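Local coordinates for protein gamma-hexachlorocyclohexane dehydrochlorinase (Novosphingobium barchaimii LL02, PDB 5KVB) that probably converts the pollutant lindane (gamma-hexachlorocyclohexane) to a tetrachlorocyclohexadiene by two successive dehydrochlorinations, a lyase of the HCH dehydrochlorinase family, at residues A15-I20 with L85-V90; I42-A47 with D128-F133; R74-I79 with N106-N111; D100-G105 with S113-A118. All coordinates share one frame; numbering follows the deposited sequence.

Contact 1 (A15-I20 with L85-V90)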
# COMPACT_ATOMS: atom_id res chain seq x y z
N ALA A 15 6.17 -19.36 0.32
CA ALA A 15 5.47 -19.57 -0.94
C ALA A 15 3.95 -19.42 -0.76
O ALA A 15 3.27 -18.82 -1.61
CB ALA A 15 5.82 -20.95 -1.51
N SER A 16 3.43 -19.91 0.36
CA SER A 16 2.01 -19.77 0.67
C SER A 16 1.62 -18.31 0.84
O SER A 16 0.62 -17.86 0.27
CB SER A 16 1.63 -20.57 1.92
OG SER A 16 1.77 -21.97 1.69
N ARG A 17 2.42 -17.56 1.60
CA ARG A 17 2.15 -16.13 1.78
C ARG A 17 2.14 -15.40 0.44
O ARG A 17 1.28 -14.55 0.21
CB ARG A 17 3.18 -15.50 2.73
CG ARG A 17 3.01 -15.93 4.20
CD ARG A 17 4.20 -15.53 5.08
NE ARG A 17 4.49 -14.10 5.05
CZ ARG A 17 4.38 -13.27 6.08
NH1 ARG A 17 3.95 -13.70 7.26
NH2 ARG A 17 4.72 -11.99 5.93
N ALA A 18 3.07 -15.72 -0.45
CA ALA A 18 3.11 -15.06 -1.76
C ALA A 18 1.86 -15.38 -2.59
O ALA A 18 1.28 -14.49 -3.22
CB ALA A 18 4.38 -15.46 -2.52
N ALA A 19 1.45 -16.64 -2.58
CA ALA A 19 0.26 -17.04 -3.32
C ALA A 19 -0.97 -16.29 -2.78
O ALA A 19 -1.81 -15.83 -3.56
CB ALA A 19 0.06 -18.54 -3.23
N ILE A 20 -1.06 -16.15 -1.46
CA ILE A 20 -2.23 -15.53 -0.85
C ILE A 20 -2.22 -14.01 -1.09
O ILE A 20 -3.26 -13.43 -1.39
CB ILE A 20 -2.31 -15.90 0.64
CG1 ILE A 20 -2.63 -17.40 0.78
CG2 ILE A 20 -3.34 -15.04 1.37
CD1 ILE A 20 -2.40 -17.95 2.18
N LEU A 85 -1.84 -5.72 4.48
CA LEU A 85 -2.34 -7.10 4.51
C LEU A 85 -1.52 -7.95 5.46
O LEU A 85 -0.31 -8.09 5.29
CB LEU A 85 -2.32 -7.74 3.12
CG LEU A 85 -2.89 -9.16 3.08
CD1 LEU A 85 -4.39 -9.16 3.39
CD2 LEU A 85 -2.61 -9.80 1.74
N ARG A 86 -2.19 -8.50 6.46
CA ARG A 86 -1.53 -9.25 7.52
C ARG A 86 -2.14 -10.64 7.61
O ARG A 86 -3.36 -10.78 7.79
CB ARG A 86 -1.66 -8.49 8.85
CG ARG A 86 -1.06 -9.16 10.06
CD ARG A 86 0.45 -9.32 9.94
NE ARG A 86 1.07 -9.54 11.25
CZ ARG A 86 1.37 -10.73 11.76
NH1 ARG A 86 1.12 -11.85 11.08
NH2 ARG A 86 1.95 -10.81 12.95
N LEU A 87 -1.30 -11.67 7.47
CA LEU A 87 -1.73 -13.07 7.39
C LEU A 87 -1.34 -13.85 8.63
O LEU A 87 -0.25 -13.66 9.19
CB LEU A 87 -1.12 -13.74 6.15
CG LEU A 87 -1.35 -13.07 4.79
CD1 LEU A 87 -0.66 -13.84 3.66
CD2 LEU A 87 -2.84 -12.90 4.52
N GLU A 88 -2.23 -14.74 9.06
CA GLU A 88 -1.94 -15.65 10.17
C GLU A 88 -2.42 -17.04 9.82
O GLU A 88 -3.54 -17.21 9.33
CB GLU A 88 -2.63 -15.18 11.46
CG GLU A 88 -2.22 -13.80 11.93
CD GLU A 88 -1.05 -13.82 12.89
OE1 GLU A 88 -0.30 -14.82 12.91
OE2 GLU A 88 -0.89 -12.83 13.64
N PHE A 89 -1.58 -18.04 10.09
CA PHE A 89 -1.93 -19.42 9.81
C PHE A 89 -2.77 -20.00 10.96
O PHE A 89 -2.28 -20.14 12.09
CB PHE A 89 -0.67 -20.25 9.56
CG PHE A 89 -0.02 -19.96 8.22
CD1 PHE A 89 0.79 -18.85 8.06
CD2 PHE A 89 -0.24 -20.79 7.13
CE1 PHE A 89 1.38 -18.57 6.83
CE2 PHE A 89 0.35 -20.51 5.90
CZ PHE A 89 1.15 -19.41 5.75
N VAL A 90 -4.03 -20.28 10.68
CA VAL A 90 -4.92 -20.94 11.65
C VAL A 90 -4.49 -22.40 11.78
O VAL A 90 -4.47 -22.98 12.88
CB VAL A 90 -6.39 -20.83 11.21
CG1 VAL A 90 -7.30 -21.59 12.18
CG2 VAL A 90 -6.80 -19.36 11.11
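Ile20 and Leu87 form the tight part of this helix-on-sheet contact of the SnoaL-like (NTF2) fold. The two side chains run antiparallel past one another. Ile20 CG2 meets both methyls at the tip of the leucine, 3.7 Å from Leu87 CD1 and 3.8 Å from Leu87 CD2. The isoleucine puts CG2 anti to its backbone N (CG1 has chi1 -69°), and this methyl points to the strand. Leu87 CD1 also rests 4.0 Å from Arg17 O, close to the helix backbone. Both residues are buried, and no hydrogen bond crosses between the segments.

Phe89 makes the looser side, which is partly exposed. It turns the edge of its ring to the helix. Phe89 CZ is 4.0 Å from Ser16 CB, and Phe89 CE1 is 4.1 Å from Arg17 CG. Only the aliphatic base of the arginine is used here. Its guanidinium runs on to a salt bridge with Asp22 of the second subunit. Arg86 pairs with Asp26 of the same subunit. These acidic partners would offset the like charges of Arg17 NH1 and Arg86 NH1, which are 5.1 Å apart.

The short helix and strand axes run at 134° and come within 10.2 Å. Here helix 10-33 packs on strand 75-89, outermost in the sheet within this chain. Ile20 also touches Val95 of strand 94-107 and Tyr124 of strand 113-127.

Contact 2 (I42-A47 with D128-F133)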
# COMPACT_ATOMS: atom_id res chain seq x y z
N ILE A 42 -9.99 -16.72 -8.31
CA ILE A 42 -9.44 -16.70 -6.95
C ILE A 42 -10.31 -17.37 -5.88
O ILE A 42 -9.92 -17.39 -4.70
CB ILE A 42 -9.17 -15.24 -6.49
CG1 ILE A 42 -10.49 -14.48 -6.32
CG2 ILE A 42 -8.25 -14.51 -7.48
CD1 ILE A 42 -10.35 -12.97 -6.05
N TRP A 43 -11.47 -17.91 -6.27
CA TRP A 43 -12.47 -18.43 -5.31
C TRP A 43 -12.68 -19.94 -5.40
O TRP A 43 -12.89 -20.47 -6.49
CB TRP A 43 -13.85 -17.79 -5.55
CG TRP A 43 -13.87 -16.30 -5.64
CD1 TRP A 43 -13.80 -15.55 -6.78
CD2 TRP A 43 -13.98 -15.37 -4.55
NE1 TRP A 43 -13.86 -14.21 -6.47
CE2 TRP A 43 -13.95 -14.07 -5.11
CE3 TRP A 43 -14.08 -15.51 -3.17
CZ2 TRP A 43 -14.05 -12.91 -4.33
CZ3 TRP A 43 -14.17 -14.36 -2.39
CH2 TRP A 43 -14.16 -13.08 -2.97
N TRP A 44 -12.71 -20.62 -4.26
CA TRP A 44 -13.26 -21.98 -4.24
C TRP A 44 -14.75 -21.91 -4.57
O TRP A 44 -15.40 -20.89 -4.36
CB TRP A 44 -13.06 -22.65 -2.88
CG TRP A 44 -11.63 -22.95 -2.55
CD1 TRP A 44 -10.92 -22.51 -1.46
CD2 TRP A 44 -10.72 -23.75 -3.32
NE1 TRP A 44 -9.63 -22.99 -1.51
CE2 TRP A 44 -9.48 -23.75 -2.64
CE3 TRP A 44 -10.83 -24.45 -4.52
CZ2 TRP A 44 -8.37 -24.43 -3.13
CZ3 TRP A 44 -9.72 -25.13 -5.00
CH2 TRP A 44 -8.51 -25.11 -4.31
N ASP A 45 -15.31 -23.00 -5.09
CA ASP A 45 -16.72 -22.97 -5.49
C ASP A 45 -17.67 -22.79 -4.31
O ASP A 45 -18.82 -22.32 -4.51
CB ASP A 45 -17.09 -24.24 -6.27
CG ASP A 45 -16.51 -24.25 -7.67
OD1 ASP A 45 -16.14 -23.17 -8.18
OD2 ASP A 45 -16.45 -25.33 -8.29
N ASP A 46 -17.22 -23.12 -3.10
CA ASP A 46 -18.02 -22.89 -1.90
C ASP A 46 -17.56 -21.68 -1.08
O ASP A 46 -17.98 -21.49 0.06
CB ASP A 46 -18.05 -24.15 -1.02
CG ASP A 46 -16.66 -24.63 -0.61
OD1 ASP A 46 -15.67 -24.28 -1.29
OD2 ASP A 46 -16.57 -25.36 0.40
N ALA A 47 -16.71 -20.83 -1.67
CA ALA A 47 -16.28 -19.61 -0.97
C ALA A 47 -17.45 -18.65 -0.79
O ALA A 47 -18.33 -18.57 -1.65
CB ALA A 47 -15.14 -18.93 -1.74
N ASP A 128 -5.73 -29.81 -2.07
CA ASP A 128 -4.82 -30.51 -2.97
C ASP A 128 -3.64 -29.62 -3.39
O ASP A 128 -3.28 -29.55 -4.56
CB ASP A 128 -5.57 -31.02 -4.20
CG ASP A 128 -6.40 -32.26 -3.89
OD1 ASP A 128 -6.03 -33.01 -2.97
OD2 ASP A 128 -7.43 -32.47 -4.57
N GLY A 129 -3.07 -28.93 -2.40
CA GLY A 129 -1.86 -28.16 -2.62
C GLY A 129 -2.02 -26.73 -3.12
O GLY A 129 -1.05 -25.99 -3.18
N VAL A 130 -3.25 -26.34 -3.47
CA VAL A 130 -3.52 -25.04 -4.10
C VAL A 130 -4.29 -24.12 -3.14
O VAL A 130 -5.22 -24.57 -2.47
CB VAL A 130 -4.35 -25.24 -5.39
CG1 VAL A 130 -4.75 -23.91 -6.01
CG2 VAL A 130 -3.57 -26.08 -6.39
N TRP A 131 -3.90 -22.84 -3.07
CA TRP A 131 -4.60 -21.83 -2.26
C TRP A 131 -5.65 -21.06 -3.05
O TRP A 131 -5.37 -20.59 -4.15
CB TRP A 131 -3.60 -20.81 -1.67
CG TRP A 131 -2.66 -21.35 -0.63
CD1 TRP A 131 -1.37 -21.75 -0.83
CD2 TRP A 131 -2.93 -21.53 0.76
NE1 TRP A 131 -0.82 -22.18 0.35
CE2 TRP A 131 -1.75 -22.06 1.34
CE3 TRP A 131 -4.05 -21.32 1.57
CZ2 TRP A 131 -1.66 -22.36 2.71
CZ3 TRP A 131 -3.95 -21.62 2.94
CH2 TRP A 131 -2.77 -22.13 3.49
N LYS A 132 -6.84 -20.89 -2.46
CA LYS A 132 -7.85 -19.95 -2.96
C LYS A 132 -8.61 -19.33 -1.79
O LYS A 132 -8.54 -19.84 -0.65
CB LYS A 132 -8.85 -20.62 -3.94
CG LYS A 132 -8.23 -21.02 -5.30
CD LYS A 132 -9.29 -21.41 -6.34
CE LYS A 132 -8.63 -21.90 -7.63
NZ LYS A 132 -9.62 -22.05 -8.74
N PHE A 133 -9.32 -18.24 -2.06
CA PHE A 133 -10.26 -17.67 -1.07
C PHE A 133 -11.31 -18.68 -0.63
O PHE A 133 -11.91 -19.36 -1.48
CB PHE A 133 -11.05 -16.49 -1.64
CG PHE A 133 -10.40 -15.13 -1.52
CD1 PHE A 133 -10.66 -14.30 -0.43
CD2 PHE A 133 -9.63 -14.64 -2.56
CE1 PHE A 133 -10.13 -13.01 -0.37
CE2 PHE A 133 -9.08 -13.36 -2.50
CZ PHE A 133 -9.33 -12.54 -1.41
O HOH W 1 -11.89 -20.21 -9.06
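Trp44 and Lys132 meet through the indole and CB, placed by torsions. In Trp44, chi1 (-68°) sets CG beside the backbone N, and chi2 (122°) turns the ring. In Lys132, CG is also beside its backbone N, and the chain beyond it is extended. The side chains cross at about a right angle. Lys132 CB sits over the indole face, 3.5 Å from the centroid of the Trp44 five-membered ring, in a CH-pi contact. Trp44 CZ2, at the edge of the six-membered ring, is 3.2 Å from Val130 O.

Trp43 and Phe133 form a parallel beta bridge onto strand 130-145 of the SnoaL-like (NTF2) sheet. Phe133 N donates to Ile42 O at 2.8 Å, and Trp44 N donates to Phe133 O at 3.2 Å. The bridged side chains share one face of the sheet. Phe133 CB lies 3.5 Å from Trp43 CE3, and the two rings meet obliquely with planes 33° apart. Ile42 lies beside Phe133 and points the same way, its CD1 3.8 Å from Phe133 CE2.

Trp44 NE1 donates outside the segments, to Glu125 O, and Arg127 makes a cation-pi contact with its ring. Aromatic and aliphatic carbons of Ile42, Trp43 and Phe133 pack together. The Ile42 side chain is about 12 Å from that of Asp32, and that of Phe133 about 12 Å from that of His80, both probable active-site residues. The ammonium group of Lys132 is carried past the indole to a water shared with Trp43 O and to a weak bond with Ser41 O.

Contact 3 (R74-I79 with N106-N111)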
# COMPACT_ATOMS: atom_id res chain seq x y z
N ARG A 74 -23.72 0.74 -9.85
CA ARG A 74 -23.81 1.90 -8.97
C ARG A 74 -22.70 2.91 -9.19
O ARG A 74 -22.79 4.03 -8.71
CB ARG A 74 -23.79 1.48 -7.50
CG ARG A 74 -24.99 0.71 -7.00
CD ARG A 74 -24.69 0.19 -5.60
NE ARG A 74 -25.83 -0.45 -4.96
CZ ARG A 74 -25.78 -1.06 -3.78
NH1 ARG A 74 -24.63 -1.12 -3.12
NH2 ARG A 74 -26.86 -1.61 -3.26
N TRP A 75 -21.64 2.51 -9.90
CA TRP A 75 -20.44 3.35 -10.04
C TRP A 75 -20.02 3.56 -11.50
O TRP A 75 -20.03 2.62 -12.31
CB TRP A 75 -19.26 2.73 -9.27
CG TRP A 75 -19.47 2.52 -7.79
CD1 TRP A 75 -20.05 1.44 -7.20
CD2 TRP A 75 -19.05 3.40 -6.73
NE1 TRP A 75 -20.04 1.60 -5.83
CE2 TRP A 75 -19.44 2.79 -5.52
CE3 TRP A 75 -18.40 4.63 -6.69
CZ2 TRP A 75 -19.19 3.37 -4.28
CZ3 TRP A 75 -18.16 5.22 -5.45
CH2 TRP A 75 -18.56 4.58 -4.26
N HIS A 76 -19.64 4.79 -11.84
CA HIS A 76 -19.00 5.04 -13.13
C HIS A 76 -17.64 4.35 -13.16
O HIS A 76 -17.27 3.73 -14.16
CB HIS A 76 -18.82 6.55 -13.39
CG HIS A 76 -20.11 7.29 -13.60
ND1 HIS A 76 -20.97 7.01 -14.63
CD2 HIS A 76 -20.66 8.32 -12.92
CE1 HIS A 76 -22.01 7.83 -14.57
NE2 HIS A 76 -21.84 8.64 -13.54
N ASP A 77 -16.91 4.46 -12.05
CA ASP A 77 -15.61 3.83 -11.90
C ASP A 77 -15.14 4.02 -10.47
O ASP A 77 -15.66 4.88 -9.75
CB ASP A 77 -14.60 4.43 -12.87
CG ASP A 77 -14.20 5.84 -12.48
OD1 ASP A 77 -14.93 6.79 -12.84
OD2 ASP A 77 -13.17 5.99 -11.79
N PHE A 78 -14.17 3.21 -10.05
CA PHE A 78 -13.53 3.37 -8.75
C PHE A 78 -12.16 2.71 -8.74
O PHE A 78 -11.81 1.98 -9.66
CB PHE A 78 -14.40 2.82 -7.62
CG PHE A 78 -14.98 1.45 -7.89
CD1 PHE A 78 -14.16 0.34 -8.01
CD2 PHE A 78 -16.35 1.28 -8.00
CE1 PHE A 78 -14.70 -0.92 -8.24
CE2 PHE A 78 -16.89 0.03 -8.23
CZ PHE A 78 -16.07 -1.07 -8.36
N ILE A 79 -11.40 2.97 -7.68
CA ILE A 79 -10.09 2.37 -7.49
C ILE A 79 -9.95 2.00 -6.02
O ILE A 79 -10.32 2.77 -5.14
CB ILE A 79 -8.95 3.34 -7.96
CG1 ILE A 79 -7.56 2.74 -7.75
CG2 ILE A 79 -9.03 4.69 -7.24
CD1 ILE A 79 -7.29 1.45 -8.54
N ASN A 106 -16.45 7.32 -8.29
CA ASN A 106 -17.47 8.19 -8.86
C ASN A 106 -18.80 7.45 -8.86
O ASN A 106 -19.02 6.56 -9.69
CB ASN A 106 -17.06 8.61 -10.27
CG ASN A 106 -15.82 9.50 -10.28
OD1 ASN A 106 -15.67 10.38 -9.44
ND2 ASN A 106 -14.92 9.25 -11.23
N LEU A 107 -19.67 7.80 -7.92
CA LEU A 107 -21.00 7.20 -7.76
C LEU A 107 -21.98 7.73 -8.80
O LEU A 107 -22.00 8.93 -9.08
CB LEU A 107 -21.52 7.48 -6.35
CG LEU A 107 -22.69 6.68 -5.76
CD1 LEU A 107 -22.26 5.24 -5.47
CD2 LEU A 107 -23.21 7.35 -4.50
N VAL A 108 -22.80 6.85 -9.38
CA VAL A 108 -23.80 7.29 -10.36
C VAL A 108 -24.87 8.18 -9.70
O VAL A 108 -25.15 9.29 -10.18
CB VAL A 108 -24.48 6.09 -11.05
CG1 VAL A 108 -25.63 6.56 -11.93
CG2 VAL A 108 -23.47 5.31 -11.87
N GLU A 109 -25.46 7.70 -8.61
CA GLU A 109 -26.46 8.45 -7.85
C GLU A 109 -25.93 9.81 -7.38
O GLU A 109 -25.00 9.88 -6.58
CB GLU A 109 -26.91 7.63 -6.63
CG GLU A 109 -27.96 8.32 -5.76
CD GLU A 109 -29.29 8.49 -6.48
OE1 GLU A 109 -29.59 7.67 -7.37
OE2 GLU A 109 -30.03 9.45 -6.15
N GLY A 110 -26.53 10.89 -7.88
CA GLY A 110 -26.12 12.23 -7.50
C GLY A 110 -24.81 12.73 -8.09
O GLY A 110 -24.36 13.83 -7.76
N ASN A 111 -24.18 11.93 -8.96
CA ASN A 111 -22.88 12.25 -9.55
C ASN A 111 -21.82 12.61 -8.50
O ASN A 111 -21.01 13.51 -8.72
CB ASN A 111 -23.01 13.40 -10.56
CG ASN A 111 -21.73 13.62 -11.37
OD1 ASN A 111 -21.12 12.67 -11.86
ND2 ASN A 111 -21.31 14.88 -11.49
O HOH W 2 -25.18 4.99 -7.64
O HOH W 3 -24.17 10.13 -12.72
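Trp75 has Leu107 on one face of its indole. Leu107 CD1 sits over the ring centre, 3.7 Å from the centroid of the Trp75 six-membered ring and 9° off its normal, a CH-pi contact. Phe78 has two conformers, so its approach to the opposite face is doubtful. The backbone N of Asn106 lies at the indole edge, in its plane, and donates to Asp77 O at 3.0 Å. The contact belongs to the antiparallel hairpin of strands 75-89 and 94-107, in the SnoaL-like (NTF2) fold.

Val108 CG2 stands over one face of the His76 ring, 4.0 Å from its centroid, a second CH-pi contact. A water at the ring edge joins His76 NE2 to Val108 O. A second water links Arg74 O to Glu109 N.

Backbone bonds join the two segments. Val108 N donates to Arg74 O at 2.9 Å, and His76 N donates to Asn106 O, also at 2.9 Å. The chain turns a corner at His76. Trp75 also packs on Ile114 and Ile116 of strand 113-127, beyond 94-107. Its side chain is about 7 Å from that of His80, the probable proton acceptor.

Asp77 and Asn106 lie side by side, pointing the same way. Asp77 OD2 is taken by Tyr142 of the third subunit, and Asn106 OD1 by Ser113. Asn106 ND2 donates to Asp77 OD1 at 2.9 Å and 161°, on the syn side of the carboxylate.

Contact 4 (D100-G105 with S113-A118)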
# COMPACT_ATOMS: atom_id res chain seq x y z
N ASP A 100 -6.38 -3.27 5.06
CA ASP A 100 -7.00 -1.94 5.08
C ASP A 100 -7.06 -1.40 3.68
O ASP A 100 -6.03 -1.33 2.99
CB ASP A 100 -6.23 -1.00 6.01
CG ASP A 100 -6.20 -1.51 7.43
OD1 ASP A 100 -7.28 -1.85 7.95
OD2 ASP A 100 -5.10 -1.62 8.02
N VAL A 101 -8.25 -1.03 3.23
CA VAL A 101 -8.46 -0.63 1.84
C VAL A 101 -9.00 0.80 1.75
O VAL A 101 -9.95 1.17 2.45
CB VAL A 101 -9.43 -1.61 1.13
CG1 VAL A 101 -9.65 -1.21 -0.34
CG2 VAL A 101 -8.91 -3.05 1.24
N LEU A 102 -8.36 1.60 0.90
CA LEU A 102 -8.81 2.97 0.62
C LEU A 102 -9.42 2.98 -0.78
O LEU A 102 -8.76 2.61 -1.75
CB LEU A 102 -7.65 3.97 0.72
CG LEU A 102 -7.96 5.41 0.30
CD1 LEU A 102 -9.01 6.05 1.22
CD2 LEU A 102 -6.66 6.23 0.30
N CYS A 103 -10.69 3.37 -0.89
CA CYS A 103 -11.36 3.38 -2.18
C CYS A 103 -11.78 4.79 -2.56
O CYS A 103 -12.35 5.52 -1.73
CB CYS A 103 -12.59 2.45 -2.16
SG CYS A 103 -13.61 2.51 -3.69
N LEU A 104 -11.46 5.18 -3.79
CA LEU A 104 -11.92 6.45 -4.35
C LEU A 104 -12.81 6.15 -5.54
O LEU A 104 -12.46 5.30 -6.35
CB LEU A 104 -10.74 7.32 -4.80
CG LEU A 104 -9.66 7.57 -3.75
CD1 LEU A 104 -8.52 8.40 -4.36
CD2 LEU A 104 -10.24 8.24 -2.50
N GLY A 105 -13.94 6.83 -5.66
CA GLY A 105 -14.82 6.50 -6.76
C GLY A 105 -15.84 7.55 -7.13
O GLY A 105 -16.05 8.52 -6.41
N SER A 113 -18.56 12.13 -5.93
CA SER A 113 -17.32 11.41 -5.66
C SER A 113 -17.30 11.02 -4.19
O SER A 113 -17.75 11.78 -3.33
CB SER A 113 -16.09 12.24 -6.02
OG SER A 113 -15.89 12.28 -7.43
N ILE A 114 -16.78 9.83 -3.91
CA ILE A 114 -16.84 9.22 -2.58
C ILE A 114 -15.47 8.71 -2.15
O ILE A 114 -14.72 8.17 -2.97
CB ILE A 114 -17.81 8.01 -2.56
CG1 ILE A 114 -19.19 8.38 -3.12
CG2 ILE A 114 -17.93 7.41 -1.15
CD1 ILE A 114 -19.98 9.31 -2.24
N LEU A 115 -15.13 8.90 -0.88
CA LEU A 115 -13.98 8.23 -0.27
C LEU A 115 -14.48 7.19 0.71
O LEU A 115 -15.28 7.50 1.61
CB LEU A 115 -13.07 9.24 0.44
CG LEU A 115 -11.76 8.73 1.06
CD1 LEU A 115 -10.69 9.81 1.03
CD2 LEU A 115 -11.95 8.24 2.49
N ILE A 116 -14.00 5.96 0.55
CA ILE A 116 -14.37 4.86 1.43
C ILE A 116 -13.11 4.32 2.13
O ILE A 116 -12.08 4.10 1.48
CB ILE A 116 -15.05 3.72 0.65
CG1 ILE A 116 -16.39 4.17 0.06
CG2 ILE A 116 -15.28 2.50 1.53
CD1 ILE A 116 -16.98 3.21 -0.96
N ALA A 117 -13.19 4.17 3.45
CA ALA A 117 -12.17 3.44 4.19
C ALA A 117 -12.79 2.14 4.67
O ALA A 117 -13.77 2.16 5.42
CB ALA A 117 -11.66 4.27 5.37
N ALA A 118 -12.22 1.01 4.23
CA ALA A 118 -12.79 -0.29 4.55
C ALA A 118 -11.77 -1.23 5.17
O ALA A 118 -10.56 -1.07 4.97
CB ALA A 118 -13.38 -0.93 3.30
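Cys103 and Ile116 stand opposite each other in the antiparallel hairpin of strands 94-107 and 113-127, two inner strands of the SnoaL-like (NTF2) sheet. Their CB atoms are 3.9 Å apart. Their backbones exchange two hydrogen bonds: Cys103 N to Ile116 O and Ile116 N to Cys103 O, both 2.8 Å. Val101 with Ala118 and Gly105 with Ile114 form two more hydrogen-bonded pairs, making six bonds in all. The strands run at 169° to each other.

On the other face, Leu115 takes contacts from two leucines. Leu102 CD1 is 3.8 Å from Leu115 CG, and Leu104 CD2 is 3.9 Å from Leu115 CD1. The chi2 of Leu102 (63°) places its CD1, which also comes to 3.6 Å from Ile116 O.

The next shell differs between the faces. Val101 and Cys103 pack on His80, the probable proton acceptor, while Ile114 and Ile116 pack on Phe143. The leucine face meets other subunits. Leu102 touches Leu102 of the third subunit, and Leu115 touches Leu104 of the second. Asp100 makes a salt bridge with Lys33 of the second subunit. Strand 75-89 bonds to the outer edge of 100-105, and strand 130-145 to that of 113-118.

At the hairpin end of the pairing, Ser113 CA comes within 3.2 Å of Gly105 O in a CA-H...O contact, with 139° at the hydrogen.

How the contacts relate
The four contacts lie along one mixed sheet, in two touching pairs. Contacts 1 and 2 meet where Ser16 OG and Trp131 NE1 are 2.9 Å apart, a weak hydrogen bond, and Ile20 CD1 packs on Trp131 CE3. Contacts 3 and 4 share strand 94-107. They join through Asn106 OD1 and Ser113 OG at 2.8 Å, and through Ile79 N and Leu104 O at 2.9 Å. The centres of contacts 1 and 3 are about 32 Å apart, on opposite sides of the chain's centre. Contacts 3 and 4 both border the probable catalytic pair. In contact 4 the side chain of Cys103 is about 4 Å from that of His80 and about 6 Å from that of Asp32.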